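Local coordinates for protein N-acetylmuramoyl-l-alanine amidase AMID (Escherichia coli, PDB 2WKX) that hydrolyses, with a catalytic zinc ion, the amide link between N-acetylmuramoyl residues and L-amino acids in cell-wall glycopeptides, at residues Leu32-Thr37 against Ile103-Arg108. Numbering follows the deposited sequence.
Sequences LVIHYT and IELENR. With ZN (zinc ion), chain B.
H35 and E104 sit side by side on neighbouring parallel strands, 31-36 and 100-105, in the central mixed sheet of the Amidase_2 (PGRP-type) domain, and the pairing brings a zinc ligand beside the catalytic proton acceptor. Four backbone hydrogen bonds zip the strands together, from I103 N to V33 O through to T37 N to L105 O, with T37 just beyond its strand. On the face away from the metal, branched aliphatic residues suit a buried layer. L32 CD1 packs on I103 CD1 at 3.8 Å, and I34 CG2 meets L105 CD1 at 3.6 Å; helix 124-141 covers I103. On the other face, H35 turns its CG anti to its carbonyl carbon (chi1 -57°), and ND1 binds zinc at 2.1 Å, with H151 and D161 as further ligands. Histidine suits this place because its second nitrogen, NE2, is hydrogen-bonded to H84 ND1, so the ring is gripped at both nitrogens, while I103 O lies in plane at its edge, 3.5 Å from CD2. Glutamate is long enough to reach over the neighbouring strand: E104 bends at chi2 (-87°), swinging its carboxylate across H35, with OE1 3.3 Å from CB and ring and carboxylate planes 22° apart. A water donates to both E104 OE2 and Y36 O, each at 2.9 Å. T37 packs its CG2 methyl 3.4 Å from E104 OE1, and its hydroxyl OG1 is hydrogen-bonded to D39 O. E104 OE2 lies 4.6 Å from zinc, consistent with the pairing positioning the proton acceptor near the metal; Y36 and T37, which bind substrate, lie on the same two hydrogen-bonded segments.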
loop_
_atom_site.group_PDB
_atom_site.type_symbol
_atom_site.label_atom_id
_atom_site.label_comp_id
_atom_site.label_asym_id
_atom_site.label_seq_id
_atom_site.Cartn_x
_atom_site.Cartn_y
_atom_site.Cartn_z
ATOM N N LEU A 32 -10.781 6.169 2.532
ATOM C CA LEU A 32 -11.107 6.852 3.782
ATOM C C LEU A 32 -11.902 5.864 4.625
ATOM O O LEU A 32 -12.980 5.412 4.197
ATOM C CB LEU A 32 -11.975 8.089 3.502
ATOM C CG LEU A 32 -12.414 8.970 4.691
ATOM C CD1 LEU A 32 -11.191 9.466 5.515
ATOM C CD2 LEU A 32 -13.263 10.172 4.184
ATOM N N VAL A 33 -11.385 5.542 5.812
ATOM C CA VAL A 33 -12.018 4.502 6.655
ATOM C C VAL A 33 -12.690 5.176 7.848
ATOM O O VAL A 33 -12.063 5.999 8.571
ATOM C CB VAL A 33 -11.015 3.424 7.152
ATOM C CG1 VAL A 33 -11.764 2.320 7.942
ATOM C CG2 VAL A 33 -10.174 2.809 5.974
ATOM N N ILE A 34 -13.955 4.815 8.074
ATOM C CA ILE A 34 -14.733 5.340 9.205
ATOM C C ILE A 34 -14.821 4.276 10.316
ATOM O O ILE A 34 -15.126 3.087 10.044
ATOM C CB ILE A 34 -16.180 5.803 8.771
ATOM C CG1 ILE A 34 -16.139 6.691 7.521
ATOM C CG2 ILE A 34 -16.963 6.460 9.951
ATOM C CD1 ILE A 34 -15.310 8.030 7.683
ATOM N N HIS A 35 -14.555 4.723 11.536
ATOM C CA HIS A 35 -14.530 3.886 12.739
ATOM C C HIS A 35 -15.436 4.475 13.824
ATOM O O HIS A 35 -15.753 5.677 13.813
ATOM C CB HIS A 35 -13.110 3.851 13.360
ATOM C CG HIS A 35 -12.024 3.380 12.441
ATOM N ND1 HIS A 35 -11.616 2.064 12.402
ATOM C CD2 HIS A 35 -11.227 4.054 11.570
ATOM C CE1 HIS A 35 -10.643 1.937 11.513
ATOM N NE2 HIS A 35 -10.373 3.132 11.010
ATOM N N TYR A 36 -15.841 3.639 14.779
ATOM C CA TYR A 36 -16.219 4.171 16.098
ATOM C C TYR A 36 -15.185 3.761 17.149
ATOM O O TYR A 36 -14.461 2.755 16.996
ATOM C CB TYR A 36 -17.660 3.826 16.546
ATOM C CG TYR A 36 -18.075 2.356 16.548
ATOM C CD1 TYR A 36 -17.382 1.387 17.287
ATOM C CD2 TYR A 36 -19.211 1.950 15.835
ATOM C CE1 TYR A 36 -17.780 0.031 17.289
ATOM C CE2 TYR A 36 -19.634 0.599 15.840
ATOM C CZ TYR A 36 -18.905 -0.350 16.564
ATOM O OH TYR A 36 -19.283 -1.675 16.547
ATOM N N THR A 37 -15.109 4.541 18.223
ATOM C CA THR A 37 -14.082 4.327 19.242
ATOM C C THR A 37 -14.501 3.284 20.278
ATOM O O THR A 37 -13.641 2.710 20.966
ATOM C CB THR A 37 -13.775 5.634 20.032
ATOM O OG1 THR A 37 -14.970 6.095 20.672
ATOM C CG2 THR A 37 -13.234 6.771 19.120
ATOM N N ILE A 103 -10.619 7.913 10.199
ATOM C CA ILE A 103 -11.387 8.853 11.052
ATOM C C ILE A 103 -12.082 8.057 12.166
ATOM O O ILE A 103 -12.872 7.143 11.884
ATOM C CB ILE A 103 -12.422 9.708 10.269
ATOM C CG1 ILE A 103 -11.712 10.652 9.280
ATOM C CG2 ILE A 103 -13.300 10.533 11.265
ATOM C CD1 ILE A 103 -12.691 11.429 8.338
ATOM N N GLU A 104 -11.767 8.402 13.417
ATOM C CA GLU A 104 -12.454 7.797 14.569
ATOM C C GLU A 104 -13.584 8.712 15.055
ATOM O O GLU A 104 -13.370 9.921 15.315
ATOM C CB GLU A 104 -11.474 7.528 15.722
ATOM C CG GLU A 104 -10.574 6.296 15.500
ATOM C CD GLU A 104 -11.207 4.976 15.961
ATOM O OE1 GLU A 104 -12.380 4.951 16.384
ATOM O OE2 GLU A 104 -10.537 3.929 15.899
ATOM N N LEU A 105 -14.770 8.120 15.172
ATOM C CA LEU A 105 -15.936 8.794 15.720
ATOM C C LEU A 105 -16.183 8.332 17.150
ATOM O O LEU A 105 -16.397 7.145 17.394
ATOM C CB LEU A 105 -17.172 8.535 14.838
ATOM C CG LEU A 105 -16.994 8.867 13.342
ATOM C CD1 LEU A 105 -18.278 8.490 12.607
ATOM C CD2 LEU A 105 -16.664 10.354 13.128
ATOM N N GLU A 106 -16.147 9.263 18.110
ATOM C CA GLU A 106 -16.534 8.888 19.466
ATOM C C GLU A 106 -17.998 8.399 19.448
ATOM O O GLU A 106 -18.923 9.179 19.171
ATOM C CB GLU A 106 -16.383 10.077 20.429
ATOM C CG GLU A 106 -16.794 9.674 21.853
ATOM C CD GLU A 106 -17.103 10.870 22.743
ATOM O OE1 GLU A 106 -17.552 10.626 23.872
ATOM O OE2 GLU A 106 -16.906 12.017 22.305
ATOM N N ASN A 107 -18.202 7.129 19.800
ATOM C CA ASN A 107 -19.531 6.483 19.771
ATOM C C ASN A 107 -19.366 5.149 20.483
ATOM O O ASN A 107 -18.340 4.497 20.314
ATOM C CB ASN A 107 -20.005 6.311 18.319
ATOM C CG ASN A 107 -21.345 5.566 18.191
ATOM O OD1 ASN A 107 -21.375 4.335 18.182
ATOM N ND2 ASN A 107 -22.441 6.310 18.063
ATOM N N ARG A 108 -20.367 4.752 21.269
ATOM C CA ARG A 108 -20.312 3.540 22.096
ATOM C C ARG A 108 -20.205 2.228 21.283
ATOM O O ARG A 108 -19.728 1.194 21.784
ATOM C CB ARG A 108 -21.565 3.560 23.006
ATOM C CG ARG A 108 -21.837 2.337 23.841
ATOM C CD ARG A 108 -23.053 2.563 24.769
ATOM N NE ARG A 108 -24.388 2.526 24.141
ATOM C CZ ARG A 108 -25.147 3.599 23.915
ATOM N NH1 ARG A 108 -26.349 3.456 23.352
ATOM N NH2 ARG A 108 -24.695 4.823 24.236
HETATM ZN ZN ZN B . -12.453 0.440 13.508
HETATM O O HOH W 1 -11.747 1.949 17.557
#